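Local coordinates for Chains: A (Unidentified, PDB 6ZM9), which cleaves S-adenosylmethionine as a phage-encoded SAM lyase, with 5'-methylthioadenosine, seen bound here, as a product, at residues I15-V21 and L98-Q104. Residues are numbered along the deposited sequence; the frame is centred on the assembly and turned at random.
Sequences IFVGLNV and LREDFKQ. With PRO (proline), chain E; PO4 (phosphate ion), chain B.
Leu98, on the last turn of helix 84-101, lays its CD1 methyl against two residues of strand 11-21: CG2 of Val17, 4.1 Å away, and CG2 of Ile15. The Leu98 and Val17 side chains cross at about a right angle, and branched aliphatic groups suit this buried layer between helix and sheet. Arg99 turns the other way. Bends at chi2 and chi3 bring NH1 back to the carbonyl oxygen of Gln104 (2.9 Å), which lies in the guanidinium plane, while NH1 and NH2 also hold a phosphate ion, probably from the crystallisation liquor; several N-H groups let one side chain serve both carbonyl and anion. Phe102 is the first residue to leave the helix; its apolar ring, suited to this buried side, meets CG1 of Val17 obliquely through CD2 (4.4 Å), while Tyr27 packs against it edge-to-face. Lys103, at positive phi, is the C-prime residue of a Schellman motif: Lys103 N donates a hydrogen bond to Glu100 O, and Gln104 N one to Arg99 O. Its CB leans on CG2 of Val21, and its long chain leads the charged end away.

This turn delivers Gln104, whose bendable chain ends in a flat amide that both donates and accepts. A bend at chi2 (-66°) folds the side chain toward the strand. NE2 spends one N-H on Asn20 O (2.8 Å, 167°) and the other on Phe102 O (2.8 Å, 174°); both acceptors lie close to the amide plane, which should fix the amide's rotation. OE1 accepts from a water that Gly18 N also holds, and comes within 2.7 Å of the bound proline's N. Asn20 O accepts from that same nitrogen, and the proline is also hydrogen-bonded to Glu69 OE1, Gly22 N and Glu105 N. Gly18, with no side chain, leaves room for amide and ligand together. Helix-on-sheet packing thus passes into the proline pocket, adjoining the methylthioadenosine site touched by Phe16 and Gly18.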
loop_
_atom_site.group_PDB
_atom_site.type_symbol
_atom_site.label_atom_id
_atom_site.label_comp_id
_atom_site.label_asym_id
_atom_site.label_seq_id
_atom_site.Cartn_x
_atom_site.Cartn_y
_atom_site.Cartn_z
ATOM N N ILE A 15 -7.859 -2.682 5.648
ATOM C CA ILE A 15 -8.986 -3.589 5.476
ATOM C C ILE A 15 -9.054 -3.989 4.007
ATOM O O ILE A 15 -8.995 -3.127 3.130
ATOM C CB ILE A 15 -10.308 -2.928 5.903
ATOM C CG1 ILE A 15 -10.223 -2.397 7.335
ATOM C CG2 ILE A 15 -11.478 -3.900 5.751
ATOM C CD1 ILE A 15 -11.459 -1.635 7.770
ATOM N N PHE A 16 -9.182 -5.290 3.742
ATOM C CA PHE A 16 -9.283 -5.805 2.386
ATOM C C PHE A 16 -10.689 -6.328 2.148
ATOM O O PHE A 16 -11.136 -7.246 2.855
ATOM C CB PHE A 16 -8.266 -6.910 2.178
ATOM C CG PHE A 16 -6.840 -6.456 2.286
ATOM C CD1 PHE A 16 -6.192 -6.388 3.508
ATOM C CD2 PHE A 16 -6.151 -6.085 1.153
ATOM C CE1 PHE A 16 -4.860 -5.976 3.590
ATOM C CE2 PHE A 16 -4.807 -5.687 1.217
ATOM C CZ PHE A 16 -4.162 -5.635 2.426
ATOM N N VAL A 17 -11.368 -5.760 1.140
ATOM C CA VAL A 17 -12.758 -6.082 0.812
ATOM C C VAL A 17 -12.838 -6.423 -0.672
ATOM O O VAL A 17 -12.516 -5.575 -1.513
ATOM C CB VAL A 17 -13.716 -4.904 1.086
ATOM C CG1 VAL A 17 -15.167 -5.361 0.906
ATOM C CG2 VAL A 17 -13.519 -4.297 2.464
ATOM N N GLY A 18 -13.312 -7.622 -0.992
ATOM C CA GLY A 18 -13.535 -7.995 -2.369
ATOM C C GLY A 18 -14.845 -7.475 -2.938
ATOM O O GLY A 18 -15.775 -7.090 -2.220
ATOM N N LEU A 19 -14.919 -7.474 -4.273
ATOM C CA LEU A 19 -16.037 -6.890 -5.007
ATOM C C LEU A 19 -16.788 -7.919 -5.834
ATOM O O LEU A 19 -17.795 -7.571 -6.472
ATOM C CB LEU A 19 -15.559 -5.735 -5.892
ATOM C CG LEU A 19 -14.888 -4.599 -5.106
ATOM C CD1 LEU A 19 -14.319 -3.589 -6.068
ATOM C CD2 LEU A 19 -15.831 -3.933 -4.130
ATOM N N ASN A 20 -16.337 -9.169 -5.841
ATOM C CA ASN A 20 -17.111 -10.264 -6.391
ATOM C C ASN A 20 -18.015 -10.828 -5.305
ATOM O O ASN A 20 -17.674 -10.801 -4.118
ATOM C CB ASN A 20 -16.202 -11.432 -6.783
ATOM C CG ASN A 20 -15.800 -11.433 -8.243
ATOM O OD1 ASN A 20 -15.650 -10.388 -8.876
ATOM N ND2 ASN A 20 -15.553 -12.630 -8.772
ATOM N N VAL A 21 -19.131 -11.408 -5.726
ATOM C CA VAL A 21 -19.916 -12.324 -4.902
ATOM C C VAL A 21 -19.732 -13.690 -5.549
ATOM O O VAL A 21 -20.210 -13.922 -6.668
ATOM C CB VAL A 21 -21.386 -11.904 -4.815
ATOM C CG1 VAL A 21 -22.141 -12.928 -3.999
ATOM C CG2 VAL A 21 -21.505 -10.498 -4.198
ATOM N N LEU A 98 -18.789 -4.119 6.711
ATOM C CA LEU A 98 -18.444 -4.224 5.293
ATOM C C LEU A 98 -18.632 -5.647 4.780
ATOM O O LEU A 98 -19.100 -5.848 3.656
ATOM C CB LEU A 98 -17.003 -3.764 5.058
ATOM C CG LEU A 98 -16.787 -2.254 5.182
ATOM C CD1 LEU A 98 -15.297 -1.954 5.252
ATOM C CD2 LEU A 98 -17.459 -1.467 4.069
ATOM N N ARG A 99 -18.270 -6.649 5.591
ATOM C CA ARG A 99 -18.453 -8.029 5.151
ATOM C C ARG A 99 -19.921 -8.308 4.843
ATOM O O ARG A 99 -20.247 -8.913 3.819
ATOM C CB ARG A 99 -17.947 -9.024 6.203
ATOM C CG ARG A 99 -17.943 -10.470 5.660
ATOM C CD ARG A 99 -18.406 -11.529 6.633
ATOM N NE ARG A 99 -19.733 -11.272 7.191
ATOM C CZ ARG A 99 -20.895 -11.496 6.572
ATOM N NH1 ARG A 99 -20.946 -11.987 5.337
ATOM N NH2 ARG A 99 -22.024 -11.203 7.202
ATOM N N GLU A 100 -20.818 -7.900 5.750
ATOM C CA GLU A 100 -22.245 -8.091 5.523
ATOM C C GLU A 100 -22.716 -7.297 4.310
ATOM O O GLU A 100 -23.442 -7.810 3.451
ATOM C CB GLU A 100 -23.023 -7.632 6.755
ATOM C CG GLU A 100 -24.530 -7.583 6.488
ATOM C CD GLU A 100 -25.375 -7.140 7.670
ATOM O OE1 GLU A 100 -24.988 -7.395 8.823
ATOM O OE2 GLU A 100 -26.459 -6.545 7.459
ATOM N N ASP A 101 -22.338 -6.018 4.244
ATOM C CA ASP A 101 -22.912 -5.132 3.243
ATOM C C ASP A 101 -22.540 -5.570 1.835
ATOM O O ASP A 101 -23.294 -5.320 0.885
ATOM C CB ASP A 101 -22.445 -3.695 3.470
ATOM C CG ASP A 101 -22.944 -3.113 4.787
ATOM O OD1 ASP A 101 -23.660 -3.808 5.541
ATOM O OD2 ASP A 101 -22.583 -1.958 5.073
ATOM N N PHE A 102 -21.368 -6.178 1.673
ATOM C CA PHE A 102 -20.898 -6.636 0.372
ATOM C C PHE A 102 -21.011 -8.145 0.213
ATOM O O PHE A 102 -20.511 -8.692 -0.770
ATOM C CB PHE A 102 -19.524 -6.037 0.080
ATOM C CG PHE A 102 -19.593 -4.546 -0.072
ATOM C CD1 PHE A 102 -20.149 -3.993 -1.209
ATOM C CD2 PHE A 102 -19.250 -3.703 0.967
ATOM C CE1 PHE A 102 -20.290 -2.630 -1.341
ATOM C CE2 PHE A 102 -19.399 -2.318 0.837
ATOM C CZ PHE A 102 -19.915 -1.789 -0.317
ATOM N N LYS A 103 -21.739 -8.808 1.113
ATOM C CA LYS A 103 -22.089 -10.219 0.955
ATOM C C LYS A 103 -20.849 -11.093 0.813
ATOM O O LYS A 103 -20.833 -12.053 0.035
ATOM C CB LYS A 103 -23.053 -10.431 -0.213
ATOM C CG LYS A 103 -24.349 -9.663 -0.068
ATOM C CD LYS A 103 -25.264 -9.961 -1.244
ATOM C CE LYS A 103 -26.597 -9.277 -1.160
ATOM N NZ LYS A 103 -27.404 -9.636 -2.367
ATOM N N GLN A 104 -19.808 -10.760 1.575
ATOM C CA GLN A 104 -18.508 -11.400 1.423
ATOM C C GLN A 104 -18.319 -12.604 2.336
ATOM O O GLN A 104 -18.798 -12.638 3.470
ATOM C CB GLN A 104 -17.392 -10.391 1.719
ATOM C CG GLN A 104 -17.372 -9.238 0.745
ATOM C CD GLN A 104 -17.006 -9.707 -0.632
ATOM O OE1 GLN A 104 -15.887 -10.161 -0.862
ATOM N NE2 GLN A 104 -17.946 -9.619 -1.558
HETATM N N PRO E . -14.992 -11.880 -2.730
HETATM C CA PRO E . -15.604 -13.167 -3.059
HETATM C C PRO E . -16.703 -13.580 -2.095
HETATM O O PRO E . -17.630 -14.309 -2.474
HETATM C CB PRO E . -14.433 -14.136 -2.921
HETATM C CG PRO E . -13.469 -13.396 -1.970
HETATM C CD PRO E . -13.971 -12.042 -1.687
HETATM O OXT PRO E . -16.661 -13.217 -0.921
HETATM P P PO4 B . -24.662 -11.488 4.550
HETATM O O1 PO4 B . -23.685 -12.606 4.251
HETATM O O2 PO4 B . -26.039 -12.122 4.454
HETATM O O3 PO4 B . -24.405 -10.970 5.941
HETATM O O4 PO4 B . -24.503 -10.361 3.543
HETATM O O HOH W 1 -14.015 -9.426 1.002
#